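Local coordinates for vinylacetyl-CoA Delta-isomerase (Nitrosopumilus maritimus SCM1, PDB 6VJR), which probably acts as an oxygen-tolerant 4-hydroxybutyryl-CoA dehydratase and vinylacetyl-CoA Delta-isomerase that uses FAD and a [4Fe-4S] cluster, at residues H186-N192 and Q253-I257; L141-M147 and S193-M199; E239-D244 and P392-R398. All coordinates share one frame; numbering follows the deposited sequence. Where two conformers were deposited one is given.

Contact 1 (H186-N192 and Q253-I257); sequences HQTGCIN and QEALI. With FAD (flavin-adenine dinucleotide), chain F.
Q187 and A255 run in opposite chain directions and exchange two backbone hydrogen bonds, Q187 N to A255 O at 2.9 Å and the longer A255 N to Q187 O at 3.2 Å. Farther along, G189 N gives to Q253 O (3.0 Å) as 186-192 leaves the strand through a type II turn from Q187 to C190; G189 holds its third position with a positive phi of 65°. The Q253 side chain, extended beyond CG, carries its amide past G189 into the loop. There Q253 OE1 takes weak bonds from I191 N (3.0 Å) and N192 N, while Q253 NE2 gives weakly to N192 OD1 (3.1 Å). The two amides come from opposite directions with their planes 48° apart. Each has further partners: Y228 for Q253 NE2, S38 and Q99 for N192 ND2. Beside the loop, A255 CB touches both C190 SG and I191 CD1, and I257 crosses Q187 at about a right angle, I257 CD1 against Q187 CG at 3.7 Å. A bend at chi2 (-60°) leads the Q187 amide off the strand to the flavin, where Q187 NE2 gives to FAD O2 (3.1 Å) and to A185 O. T188 uses its backbone N on FAD O4 and its hydroxyl OG1 on FAD N5, at 2.8 Å. H186 lays CB against the isoalloxazine, and its ND1 is bonded to T390 of the second subunit. A threonine hydroxyl on flavin N5 at a strand end recalls the FAD site of the related acyl-CoA dehydrogenases.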
loop_
_atom_site.group_PDB
_atom_site.type_symbol
_atom_site.label_atom_id
_atom_site.label_comp_id
_atom_site.label_asym_id
_atom_site.label_seq_id
_atom_site.Cartn_x
_atom_site.Cartn_y
_atom_site.Cartn_z
ATOM N N HIS A 186 -30.601 6.048 -0.627
ATOM C CA HIS A 186 -29.471 6.335 0.269
ATOM C C HIS A 186 -29.520 7.748 0.857
ATOM O O HIS A 186 -28.487 8.392 1.008
ATOM C CB HIS A 186 -28.132 6.232 -0.461
ATOM C CG HIS A 186 -28.100 5.156 -1.486
ATOM N ND1 HIS A 186 -28.097 3.794 -1.258
ATOM C CD2 HIS A 186 -28.059 5.328 -2.817
ATOM C CE1 HIS A 186 -28.081 3.187 -2.430
ATOM N NE2 HIS A 186 -28.036 4.099 -3.387
ATOM N N GLN A 187 -30.706 8.266 1.090
ATOM C CA GLN A 187 -30.837 9.697 1.377
ATOM C C GLN A 187 -30.573 10.068 2.824
ATOM O O GLN A 187 -31.347 9.715 3.712
ATOM C CB GLN A 187 -32.230 10.119 0.925
ATOM C CG GLN A 187 -32.388 10.064 -0.579
ATOM C CD GLN A 187 -31.420 10.965 -1.298
ATOM O OE1 GLN A 187 -31.214 12.096 -0.894
ATOM N NE2 GLN A 187 -30.812 10.483 -2.376
ATOM N N THR A 188 -29.465 10.778 3.020
ATOM C CA THR A 188 -28.951 11.126 4.326
ATOM C C THR A 188 -29.885 12.133 5.000
ATOM O O THR A 188 -30.094 13.222 4.477
ATOM C CB THR A 188 -27.515 11.675 4.173
ATOM O OG1 THR A 188 -26.658 10.627 3.705
ATOM C CG2 THR A 188 -26.963 12.185 5.484
ATOM N N GLY A 189 -30.363 11.761 6.196
ATOM C CA GLY A 189 -31.086 12.683 7.054
ATOM C C GLY A 189 -32.414 13.163 6.478
ATOM O O GLY A 189 -32.971 14.143 6.964
ATOM N N CYS A 190 -32.945 12.504 5.458
ATOM C CA CYS A 190 -34.138 13.029 4.786
ATOM C C CYS A 190 -35.350 13.158 5.716
ATOM O O CYS A 190 -36.071 14.170 5.702
ATOM C CB CYS A 190 -34.501 12.204 3.558
ATOM S SG CYS A 190 -34.723 10.428 3.825
ATOM N N ILE A 191 -35.556 12.175 6.576
ATOM C CA ILE A 191 -36.649 12.160 7.535
ATOM C C ILE A 191 -36.459 13.251 8.598
ATOM O O ILE A 191 -37.436 13.710 9.188
ATOM C CB ILE A 191 -36.825 10.740 8.102
ATOM C CG1 ILE A 191 -37.278 9.802 6.954
ATOM C CG2 ILE A 191 -37.802 10.697 9.272
ATOM C CD1 ILE A 191 -36.965 8.345 7.236
ATOM N N ASN A 192 -35.200 13.656 8.822
ATOM C CA ASN A 192 -34.805 14.677 9.773
ATOM C C ASN A 192 -34.769 16.068 9.141
ATOM O O ASN A 192 -34.358 16.993 9.796
ATOM C CB ASN A 192 -33.440 14.334 10.376
ATOM C CG ASN A 192 -33.457 13.013 11.107
ATOM O OD1 ASN A 192 -34.522 12.487 11.442
ATOM N ND2 ASN A 192 -32.283 12.474 11.388
ATOM N N GLN A 253 -28.504 8.413 9.375
ATOM C CA GLN A 253 -29.811 7.999 8.895
ATOM C C GLN A 253 -29.772 8.010 7.376
ATOM O O GLN A 253 -29.371 9.023 6.793
ATOM C CB GLN A 253 -30.874 9.033 9.317
ATOM C CG GLN A 253 -32.207 8.934 8.562
ATOM C CD GLN A 253 -33.177 10.005 9.013
ATOM O OE1 GLN A 253 -33.366 11.041 8.362
ATOM N NE2 GLN A 253 -33.772 9.749 10.162
ATOM N N GLU A 254 -30.262 6.916 6.790
ATOM C CA GLU A 254 -30.513 6.842 5.364
ATOM C C GLU A 254 -31.910 6.273 5.140
ATOM O O GLU A 254 -32.388 5.426 5.924
ATOM C CB GLU A 254 -29.465 5.965 4.677
ATOM C CG GLU A 254 -28.026 6.400 4.953
ATOM C CD GLU A 254 -27.424 5.848 6.248
ATOM O OE1 GLU A 254 -27.553 4.626 6.530
ATOM O OE2 GLU A 254 -26.772 6.649 6.974
ATOM N N ALA A 255 -32.559 6.730 4.047
ATOM C CA ALA A 255 -33.819 6.123 3.641
ATOM C C ALA A 255 -33.960 6.203 2.119
ATOM O O ALA A 255 -33.354 7.050 1.472
ATOM C CB ALA A 255 -34.990 6.789 4.345
ATOM N N LEU A 256 -34.830 5.343 1.587
ATOM C CA LEU A 256 -35.293 5.399 0.212
ATOM C C LEU A 256 -36.550 6.262 0.173
ATOM O O LEU A 256 -37.521 5.995 0.878
ATOM C CB LEU A 256 -35.569 3.965 -0.224
ATOM C CG LEU A 256 -36.114 3.769 -1.636
ATOM C CD1 LEU A 256 -35.185 4.222 -2.727
ATOM C CD2 LEU A 256 -36.543 2.333 -1.826
ATOM N N ILE A 257 -36.510 7.290 -0.664
ATOM C CA ILE A 257 -37.628 8.203 -0.834
ATOM C C ILE A 257 -38.361 7.818 -2.120
ATOM O O ILE A 257 -37.800 7.863 -3.225
ATOM C CB ILE A 257 -37.162 9.649 -0.924
ATOM C CG1 ILE A 257 -36.198 10.056 0.183
ATOM C CG2 ILE A 257 -38.393 10.558 -0.966
ATOM C CD1 ILE A 257 -35.734 11.490 0.058
HETATM P PA FAD F . -23.359 1.729 -8.133
HETATM O O1A FAD F . -23.426 2.815 -9.125
HETATM O O2A FAD F . -24.278 0.587 -8.306
HETATM O O5B FAD F . -21.819 1.348 -7.998
HETATM C C5B FAD F . -21.380 -0.017 -7.789
HETATM C C4B FAD F . -20.113 -0.232 -8.563
HETATM O O4B FAD F . -20.414 -0.266 -9.979
HETATM C C3B FAD F . -19.001 0.821 -8.388
HETATM O O3B FAD F . -17.716 0.194 -8.410
HETATM C C2B FAD F . -19.175 1.709 -9.613
HETATM O O2B FAD F . -18.038 2.452 -10.027
HETATM C C1B FAD F . -19.599 0.678 -10.662
HETATM N N9A FAD F . -20.409 1.236 -11.737
HETATM C C8A FAD F . -21.691 1.743 -11.704
HETATM N N7A FAD F . -22.157 2.142 -12.860
HETATM C C5A FAD F . -21.103 1.911 -13.724
HETATM C C6A FAD F . -20.959 2.128 -15.111
HETATM N N6A FAD F . -21.947 2.594 -15.876
HETATM N N1A FAD F . -19.756 1.852 -15.665
HETATM C C2A FAD F . -18.790 1.342 -14.880
HETATM N N3A FAD F . -18.814 1.059 -13.579
HETATM C C4A FAD F . -20.009 1.375 -13.043
HETATM N N1 FAD F . -26.855 10.249 -2.467
HETATM C C2 FAD F . -27.699 11.333 -2.420
HETATM O O2 FAD F . -28.215 11.824 -3.436
HETATM N N3 FAD F . -27.928 11.942 -1.201
HETATM C C4 FAD F . -27.426 11.555 0.008
HETATM O O4 FAD F . -27.768 12.087 1.050
HETATM C C4X FAD F . -26.616 10.347 -0.050
HETATM N N5 FAD F . -26.105 9.872 1.091
HETATM C C5X FAD F . -25.535 8.617 1.055
HETATM C C6 FAD F . -25.189 7.962 2.246
HETATM C C7 FAD F . -24.658 6.681 2.248
HETATM C C7M FAD F . -24.401 5.974 3.557
HETATM C C8 FAD F . -24.317 6.074 1.023
HETATM C C8M FAD F . -23.637 4.737 0.998
HETATM C C9 FAD F . -24.564 6.729 -0.161
HETATM C C9A FAD F . -25.206 7.993 -0.159
HETATM N N10 FAD F . -25.584 8.626 -1.342
HETATM C C10 FAD F . -26.380 9.772 -1.338
HETATM C "C1'" FAD F . -25.478 7.821 -2.575
HETATM C "C2'" FAD F . -24.136 7.740 -3.261
HETATM O "O2'" FAD F . -23.961 8.944 -4.011
HETATM C "C3'" FAD F . -24.098 6.517 -4.189
HETATM O "O3'" FAD F . -24.057 5.384 -3.342
HETATM C "C4'" FAD F . -22.975 6.524 -5.238
HETATM O "O4'" FAD F . -23.224 7.518 -6.241
HETATM C "C5'" FAD F . -22.802 5.179 -5.919
HETATM O "O5'" FAD F . -24.021 4.798 -6.538
HETATM P P FAD F . -24.685 3.425 -6.230
HETATM O O1P FAD F . -24.905 3.224 -4.797
HETATM O O2P FAD F . -25.834 3.304 -7.142
HETATM O O3P FAD F . -23.624 2.296 -6.639
#

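Contact 2 (L141-M147 and S193-M199). With FAD (flavin-adenine dinucleotide), chain F.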
loop_
_atom_site.group_PDB
_atom_site.type_symbol
_atom_site.label_atom_id
_atom_site.label_comp_id
_atom_site.label_asym_id
_atom_site.label_seq_id
_atom_site.Cartn_x
_atom_site.Cartn_y
_atom_site.Cartn_z
ATOM N N LEU A 141 -33.665 26.199 8.528
ATOM C CA LEU A 141 -34.164 24.850 8.263
ATOM C C LEU A 141 -33.042 23.893 7.853
ATOM O O LEU A 141 -31.936 24.303 7.503
ATOM C CB LEU A 141 -35.250 24.917 7.178
ATOM C CG LEU A 141 -36.403 25.867 7.518
ATOM C CD1 LEU A 141 -37.499 25.819 6.458
ATOM C CD2 LEU A 141 -36.971 25.580 8.901
ATOM N N VAL A 142 -33.371 22.609 7.893
ATOM C CA VAL A 142 -32.504 21.515 7.449
ATOM C C VAL A 142 -32.957 21.089 6.054
ATOM O O VAL A 142 -34.147 20.797 5.836
ATOM C CB VAL A 142 -32.574 20.351 8.457
ATOM C CG1 VAL A 142 -31.829 19.114 7.960
ATOM C CG2 VAL A 142 -32.072 20.778 9.843
ATOM N N ILE A 143 -31.977 21.054 5.130
ATOM C CA ILE A 143 -32.234 20.795 3.722
ATOM C C ILE A 143 -31.511 19.508 3.324
ATOM O O ILE A 143 -30.304 19.410 3.490
ATOM C CB ILE A 143 -31.716 21.950 2.858
ATOM C CG1 ILE A 143 -32.126 23.349 3.378
ATOM C CG2 ILE A 143 -32.104 21.722 1.390
ATOM C CD1 ILE A 143 -33.610 23.578 3.499
ATOM N N GLY A 144 -32.260 18.547 2.799
ATOM C CA GLY A 144 -31.712 17.353 2.186
ATOM C C GLY A 144 -31.307 17.598 0.724
ATOM O O GLY A 144 -31.949 18.347 0.010
ATOM N N GLY A 145 -30.332 16.805 0.246
ATOM C CA GLY A 145 -29.871 16.884 -1.119
ATOM C C GLY A 145 -30.090 15.541 -1.751
ATOM O O GLY A 145 -29.337 14.620 -1.474
ATOM N N ALA A 146 -31.121 15.463 -2.588
ATOM C CA ALA A 146 -31.575 14.187 -3.077
ATOM C C ALA A 146 -31.246 14.031 -4.556
ATOM O O ALA A 146 -32.084 14.289 -5.432
ATOM C CB ALA A 146 -33.054 14.015 -2.791
ATOM N N MET A 147 -30.057 13.470 -4.812
ATOM C CA MET A 147 -29.587 13.327 -6.181
ATOM C C MET A 147 -29.720 11.886 -6.669
ATOM O O MET A 147 -30.272 11.644 -7.740
ATOM C CB MET A 147 -28.145 13.825 -6.281
ATOM C CG MET A 147 -27.508 13.560 -7.631
ATOM S SD MET A 147 -25.963 14.443 -7.924
ATOM C CE MET A 147 -26.551 16.138 -8.009
ATOM N N SER A 193 -35.177 16.188 7.876
ATOM C CA SER A 193 -35.093 17.419 7.117
ATOM C C SER A 193 -36.466 18.104 7.047
ATOM O O SER A 193 -37.508 17.450 7.174
ATOM C CB SER A 193 -34.597 17.144 5.704
ATOM O OG SER A 193 -33.294 16.557 5.632
ATOM N N HIS A 194 -36.451 19.410 6.759
ATOM C CA HIS A 194 -37.642 20.216 6.519
ATOM C C HIS A 194 -38.010 20.267 5.028
ATOM O O HIS A 194 -39.196 20.252 4.673
ATOM C CB HIS A 194 -37.474 21.614 7.120
ATOM C CG HIS A 194 -37.195 21.621 8.577
ATOM N ND1 HIS A 194 -35.939 21.888 9.070
ATOM C CD2 HIS A 194 -37.944 21.301 9.643
ATOM C CE1 HIS A 194 -35.976 21.833 10.402
ATOM N NE2 HIS A 194 -37.184 21.447 10.772
ATOM N N TRP A 195 -36.998 20.428 4.177
ATOM C CA TRP A 195 -37.132 20.440 2.732
ATOM C C TRP A 195 -36.108 19.488 2.136
ATOM O O TRP A 195 -35.035 19.332 2.708
ATOM C CB TRP A 195 -36.898 21.826 2.144
ATOM C CG TRP A 195 -37.961 22.811 2.532
ATOM C CD1 TRP A 195 -38.075 23.531 3.679
ATOM C CD2 TRP A 195 -39.100 23.143 1.731
ATOM N NE1 TRP A 195 -39.207 24.306 3.642
ATOM C CE2 TRP A 195 -39.855 24.084 2.458
ATOM C CE3 TRP A 195 -39.523 22.771 0.453
ATOM C CZ2 TRP A 195 -41.032 24.619 1.960
ATOM C CZ3 TRP A 195 -40.696 23.286 -0.029
ATOM C CH2 TRP A 195 -41.430 24.206 0.712
ATOM N N ILE A 196 -36.433 18.950 0.966
ATOM C CA ILE A 196 -35.556 18.069 0.203
ATOM C C ILE A 196 -35.503 18.599 -1.230
ATOM O O ILE A 196 -36.560 18.914 -1.816
ATOM C CB ILE A 196 -36.101 16.645 0.253
ATOM C CG1 ILE A 196 -36.065 16.117 1.711
ATOM C CG2 ILE A 196 -35.302 15.758 -0.685
ATOM C CD1 ILE A 196 -36.951 14.934 1.980
ATOM N N ILE A 197 -34.277 18.789 -1.754
ATOM C CA ILE A 197 -34.089 19.230 -3.127
ATOM C C ILE A 197 -33.759 18.024 -4.005
ATOM O O ILE A 197 -32.723 17.383 -3.840
ATOM C CB ILE A 197 -32.987 20.298 -3.236
ATOM C CG1 ILE A 197 -33.248 21.510 -2.319
ATOM C CG2 ILE A 197 -32.905 20.755 -4.686
ATOM C CD1 ILE A 197 -32.149 22.531 -2.292
ATOM N N LEU A 198 -34.655 17.736 -4.948
ATOM C CA LEU A 198 -34.463 16.667 -5.912
ATOM C C LEU A 198 -33.575 17.196 -7.037
ATOM O O LEU A 198 -33.834 18.283 -7.550
ATOM C CB LEU A 198 -35.818 16.258 -6.501
ATOM C CG LEU A 198 -36.887 15.827 -5.499
ATOM C CD1 LEU A 198 -38.192 15.594 -6.204
ATOM C CD2 LEU A 198 -36.429 14.612 -4.698
ATOM N N MET A 199 -32.620 16.370 -7.491
ATOM C CA MET A 199 -31.683 16.781 -8.534
ATOM C C MET A 199 -31.320 15.577 -9.387
ATOM O O MET A 199 -31.207 14.491 -8.857
ATOM C CB MET A 199 -30.366 17.319 -7.943
ATOM C CG MET A 199 -30.487 18.545 -7.046
ATOM S SD MET A 199 -28.957 18.975 -6.174
ATOM C CE MET A 199 -29.000 17.720 -4.876
HETATM P PA FAD F . -23.359 1.729 -8.133
HETATM O O1A FAD F . -23.426 2.815 -9.125
HETATM O O2A FAD F . -24.278 0.587 -8.306
HETATM O O5B FAD F . -21.819 1.348 -7.998
HETATM C C5B FAD F . -21.380 -0.017 -7.789
HETATM C C4B FAD F . -20.113 -0.232 -8.563
HETATM O O4B FAD F . -20.414 -0.266 -9.979
HETATM C C3B FAD F . -19.001 0.821 -8.388
HETATM O O3B FAD F . -17.716 0.194 -8.410
HETATM C C2B FAD F . -19.175 1.709 -9.613
HETATM O O2B FAD F . -18.038 2.452 -10.027
HETATM C C1B FAD F . -19.599 0.678 -10.662
HETATM N N9A FAD F . -20.409 1.236 -11.737
HETATM C C8A FAD F . -21.691 1.743 -11.704
HETATM N N7A FAD F . -22.157 2.142 -12.860
HETATM C C5A FAD F . -21.103 1.911 -13.724
HETATM C C6A FAD F . -20.959 2.128 -15.111
HETATM N N6A FAD F . -21.947 2.594 -15.876
HETATM N N1A FAD F . -19.756 1.852 -15.665
HETATM C C2A FAD F . -18.790 1.342 -14.880
HETATM N N3A FAD F . -18.814 1.059 -13.579
HETATM C C4A FAD F . -20.009 1.375 -13.043
HETATM N N1 FAD F . -26.855 10.249 -2.467
HETATM C C2 FAD F . -27.699 11.333 -2.420
HETATM O O2 FAD F . -28.215 11.824 -3.436
HETATM N N3 FAD F . -27.928 11.942 -1.201
HETATM C C4 FAD F . -27.426 11.555 0.008
HETATM O O4 FAD F . -27.768 12.087 1.050
HETATM C C4X FAD F . -26.616 10.347 -0.050
HETATM N N5 FAD F . -26.105 9.872 1.091
HETATM C C5X FAD F . -25.535 8.617 1.055
HETATM C C6 FAD F . -25.189 7.962 2.246
HETATM C C7 FAD F . -24.658 6.681 2.248
HETATM C C7M FAD F . -24.401 5.974 3.557
HETATM C C8 FAD F . -24.317 6.074 1.023
HETATM C C8M FAD F . -23.637 4.737 0.998
HETATM C C9 FAD F . -24.564 6.729 -0.161
HETATM C C9A FAD F . -25.206 7.993 -0.159
HETATM N N10 FAD F . -25.584 8.626 -1.342
HETATM C C10 FAD F . -26.380 9.772 -1.338
HETATM C "C1'" FAD F . -25.478 7.821 -2.575
HETATM C "C2'" FAD F . -24.136 7.740 -3.261
HETATM O "O2'" FAD F . -23.961 8.944 -4.011
HETATM C "C3'" FAD F . -24.098 6.517 -4.189
HETATM O "O3'" FAD F . -24.057 5.384 -3.342
HETATM C "C4'" FAD F . -22.975 6.524 -5.238
HETATM O "O4'" FAD F . -23.224 7.518 -6.241
HETATM C "C5'" FAD F . -22.802 5.179 -5.919
HETATM O "O5'" FAD F . -24.021 4.798 -6.538
HETATM P P FAD F . -24.685 3.425 -6.230
HETATM O O1P FAD F . -24.905 3.224 -4.797
HETATM O O2P FAD F . -25.834 3.304 -7.142
HETATM O O3P FAD F . -23.624 2.296 -6.639
#
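V142 satisfies both its backbone groups on H194: its N gives to H194 ND1 at 2.9 Å, almost straight (176°) and in the ring plane, and its O accepts H194 N at 2.8 Å, plus a weak bond from W195 N. The H194 ring leaves with CG beside the backbone N (chi1 -58°), which turns ND1 to V142 N. With ND1 acting as acceptor, the ring proton probably sits on NE2, which is bonded to S11 OG. L141 CD2 lies over one face of this imidazole in a CH-pi contact, while L141 CD1 meets the indole edge of W195. The parallel ladder follows: G144 N to W195 O (2.9 Å), I197 N to G144 O, A146 N to I197 O (2.8 Å) and M199 N to A146 O. G145 faces the other way, its O taking FAD N3 (3.0 Å), and M147 N gives to FAD O2 (2.8 Å). M147 O and M199 O, two acceptors 3.2 Å apart, share K184 NZ as a donor; S193 OG is bonded to G189 O. I143 CG2 packs on I197 CD1, and A146 CB on I196 CG2. The outer edge of strand 143-146, outermost in its four-stranded mixed sheet within the chain, and the residue after it thus meet the flavin pyrimidine ring in the FAD site.

Contact 3 (E239-D244 and P392-R398). With NA (sodium ion), chain K; SO4 (sulfate ion), chain H.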
loop_
_atom_site.group_PDB
_atom_site.type_symbol
_atom_site.label_atom_id
_atom_site.label_comp_id
_atom_site.label_asym_id
_atom_site.label_seq_id
_atom_site.Cartn_x
_atom_site.Cartn_y
_atom_site.Cartn_z
ATOM N N GLU A 239 -32.326 -1.802 22.154
ATOM C CA GLU A 239 -32.130 -2.594 23.355
ATOM C C GLU A 239 -31.913 -1.647 24.529
ATOM O O GLU A 239 -31.331 -0.584 24.367
ATOM C CB GLU A 239 -30.877 -3.476 23.296
ATOM C CG GLU A 239 -30.756 -4.411 22.095
ATOM C CD GLU A 239 -29.326 -4.951 21.908
ATOM O OE1 GLU A 239 -29.131 -5.692 20.888
ATOM O OE2 GLU A 239 -28.406 -4.635 22.774
ATOM N N GLU A 240 -32.384 -2.053 25.702
ATOM C CA GLU A 240 -32.088 -1.332 26.920
ATOM C C GLU A 240 -30.586 -1.431 27.144
ATOM O O GLU A 240 -29.926 -2.429 26.803
ATOM C CB GLU A 240 -32.828 -1.884 28.140
ATOM C CG GLU A 240 -34.335 -1.805 27.969
ATOM C CD GLU A 240 -34.981 -0.592 28.616
ATOM O OE1 GLU A 240 -34.526 0.536 28.324
ATOM O OE2 GLU A 240 -35.925 -0.787 29.427
ATOM N N GLY A 241 -30.060 -0.349 27.664
ATOM C CA GLY A 241 -28.648 -0.211 27.936
ATOM C C GLY A 241 -27.985 0.538 26.789
ATOM O O GLY A 241 -28.362 0.378 25.627
ATOM N N ASP A 242 -26.954 1.314 27.119
ATOM C CA ASP A 242 -26.300 2.160 26.144
ATOM C C ASP A 242 -24.858 1.741 25.835
ATOM O O ASP A 242 -24.288 2.256 24.887
ATOM C CB ASP A 242 -26.344 3.602 26.622
ATOM C CG ASP A 242 -27.726 4.249 26.591
ATOM O OD1 ASP A 242 -28.649 3.708 25.894
ATOM O OD2 ASP A 242 -27.872 5.301 27.251
ATOM N N ILE A 243 -24.248 0.844 26.608
ATOM C CA ILE A 243 -22.857 0.504 26.383
ATOM C C ILE A 243 -22.650 -0.177 25.028
ATOM O O ILE A 243 -21.750 0.214 24.304
ATOM C CB ILE A 243 -22.292 -0.301 27.552
ATOM C CG1 ILE A 243 -22.255 0.513 28.845
ATOM C CG2 ILE A 243 -20.936 -0.888 27.199
ATOM C CD1 ILE A 243 -21.731 -0.257 30.040
ATOM N N ASP A 244 -23.493 -1.153 24.677
ATOM C CA ASP A 244 -23.235 -1.948 23.482
ATOM C C ASP A 244 -23.408 -1.134 22.198
ATOM O O ASP A 244 -22.879 -1.491 21.160
ATOM C CB ASP A 244 -24.038 -3.238 23.496
ATOM C CG ASP A 244 -23.682 -4.182 24.631
ATOM O OD1 ASP A 244 -22.610 -3.960 25.221
ATOM O OD2 ASP A 244 -24.487 -5.111 24.925
ATOM N N PRO A 392 -18.642 -9.720 25.921
ATOM C CA PRO A 392 -20.031 -10.017 26.295
ATOM C C PRO A 392 -20.910 -8.757 26.389
ATOM O O PRO A 392 -20.395 -7.624 26.483
ATOM C CB PRO A 392 -19.903 -10.711 27.625
ATOM C CG PRO A 392 -18.495 -11.324 27.583
ATOM C CD PRO A 392 -17.671 -10.255 26.884
ATOM N N SER A 393 -22.220 -8.978 26.320
ATOM C CA SER A 393 -23.205 -7.908 26.352
ATOM C C SER A 393 -23.225 -7.172 27.692
ATOM O O SER A 393 -22.830 -7.691 28.736
ATOM C CB SER A 393 -24.596 -8.469 26.083
ATOM O OG SER A 393 -25.154 -9.119 27.229
ATOM N N GLU A 394 -23.742 -5.942 27.647
ATOM C CA GLU A 394 -23.998 -5.192 28.868
ATOM C C GLU A 394 -24.960 -5.921 29.803
ATOM O O GLU A 394 -24.799 -5.866 31.012
ATOM C CB GLU A 394 -24.547 -3.805 28.538
ATOM C CG GLU A 394 -24.768 -2.976 29.792
ATOM C CD GLU A 394 -25.258 -1.563 29.592
ATOM O OE1 GLU A 394 -25.455 -1.145 28.443
ATOM O OE2 GLU A 394 -25.389 -0.867 30.633
ATOM N N LYS A 395 -25.952 -6.618 29.263
ATOM C CA LYS A 395 -26.859 -7.415 30.095
ATOM C C LYS A 395 -26.100 -8.462 30.911
ATOM O O LYS A 395 -26.445 -8.701 32.070
ATOM C CB LYS A 395 -27.929 -8.071 29.228
ATOM C CG LYS A 395 -28.966 -7.080 28.741
ATOM C CD LYS A 395 -30.046 -7.729 27.895
ATOM C CE LYS A 395 -31.267 -6.884 27.729
ATOM N NZ LYS A 395 -30.955 -5.644 27.043
ATOM N N ASP A 396 -25.046 -9.061 30.325
ATOM C CA ASP A 396 -24.170 -9.942 31.088
ATOM C C ASP A 396 -23.341 -9.181 32.120
ATOM O O ASP A 396 -23.194 -9.645 33.242
ATOM C CB ASP A 396 -23.403 -10.818 30.109
ATOM C CG ASP A 396 -24.345 -11.697 29.303
ATOM O OD1 ASP A 396 -25.042 -12.516 29.933
ATOM O OD2 ASP A 396 -24.426 -11.517 28.078
ATOM N N PHE A 397 -22.791 -8.023 31.758
ATOM C CA PHE A 397 -22.028 -7.200 32.693
ATOM C C PHE A 397 -22.849 -6.788 33.931
ATOM O O PHE A 397 -22.300 -6.631 35.024
ATOM C CB PHE A 397 -21.535 -5.958 31.940
ATOM C CG PHE A 397 -20.607 -5.099 32.764
ATOM C CD1 PHE A 397 -19.399 -5.616 33.183
ATOM C CD2 PHE A 397 -20.928 -3.791 33.090
ATOM C CE1 PHE A 397 -18.535 -4.839 33.943
ATOM C CE2 PHE A 397 -20.072 -3.037 33.895
ATOM C CZ PHE A 397 -18.872 -3.547 34.281
ATOM N N ARG A 398 -24.163 -6.606 33.762
ATOM C CA ARG A 398 -25.048 -6.137 34.828
ATOM C C ARG A 398 -25.676 -7.312 35.584
ATOM O O ARG A 398 -26.350 -7.114 36.602
ATOM C CB ARG A 398 -26.168 -5.249 34.289
ATOM C CG ARG A 398 -25.696 -4.029 33.552
ATOM C CD ARG A 398 -24.917 -3.078 34.340
ATOM N NE ARG A 398 -24.795 -1.880 33.492
ATOM C CZ ARG A 398 -23.941 -0.906 33.766
ATOM N NH1 ARG A 398 -23.853 0.147 32.968
ATOM N NH2 ARG A 398 -23.200 -0.991 34.859
HETATM NA NA NA K . -28.866 -0.071 23.494
HETATM S S SO4 H . -31.624 -8.507 24.031
HETATM O O1 SO4 H . -30.285 -8.387 23.526
HETATM O O2 SO4 H . -32.534 -8.653 22.920
HETATM O O3 SO4 H . -31.957 -7.315 24.768
HETATM O O4 SO4 H . -31.725 -9.657 24.904
HETATM O O HOH W 1 -28.904 -6.112 24.967
HETATM O O HOH W 2 -27.993 -2.325 24.243
HETATM O O HOH W 3 -33.637 -4.792 25.870
HETATM O O HOH W 4 -26.323 1.605 30.022
HETATM O O HOH W 5 -29.496 2.187 23.386
HETATM O O HOH W 6 -25.846 -2.073 25.973
HETATM O O HOH W 7 -26.796 -5.769 26.345
#
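The carboxylates of E394 and D244, their planes 72° apart, each take a backbone N-H from the opposite segment: I243 N reaches E394 OE1 from above the carboxylate plane (3.0 Å), whereas E394 N meets D244 OD2 on the syn side (2.9 Å). The R398 guanidinium has F397 CD2 over one face and E394 OE2 at its edge, gripped side-on by R398 NE (3.1 Å) and R398 NH1 (3.0 Å); I243 CD1 approaches NH1 obliquely. The motif is an N-capped helix start set against a sodium-binding loop. S393 is the N-cap of helix 394-397, its OG accepting from D396 N and giving to D396 OD2. D244 adds a carboxylate at that same end, where the helix N-terminus and its salt bridges with R426 and with R230 of the second subunit would probably favour its negative charge. With CG anti to the backbone N (chi1 -178°) and the chain extended beyond it, E394 crosses I243 at about a right angle and brings OE1 to the amide of I243. Water 6 links D244 N to E394 OE1, and water 4 links D242 N to E394 OE2, so solvent adds to the direct bonds. K395 reaches a sulfate, probably from the crystallisation liquor, through a weak bond from NZ to O3, and donates to waters 1 and 3. The sodium ion is bound by R236 O, D245 OD1, waters 2 and 5 and two carbonyls, E239 O at 2.7 Å and the nearer G241 O at 2.2 Å.

In the fold
Contacts 1 and 2 lie side by side, centres about 10 Å apart, and together line the pyrimidine side and N5 of one flavin, sharing its O2 through Q187 and M147. They touch directly where Q187 OE1 comes to 3.0 Å from A146 CA. The T188 side chain is also about 5 Å from the iron-sulfur cluster, so contact 1 faces both cofactors. Contact 3 stands apart, its nearest atoms about 16 Å from contact 1 and about 23 Å from contact 2 (centres about 28 and 36 Å). It joins the N-terminal and C-terminal family regions. Like contact 1 it touches the second subunit, and the side chain of P392 is about 12 Å from a bound FAD.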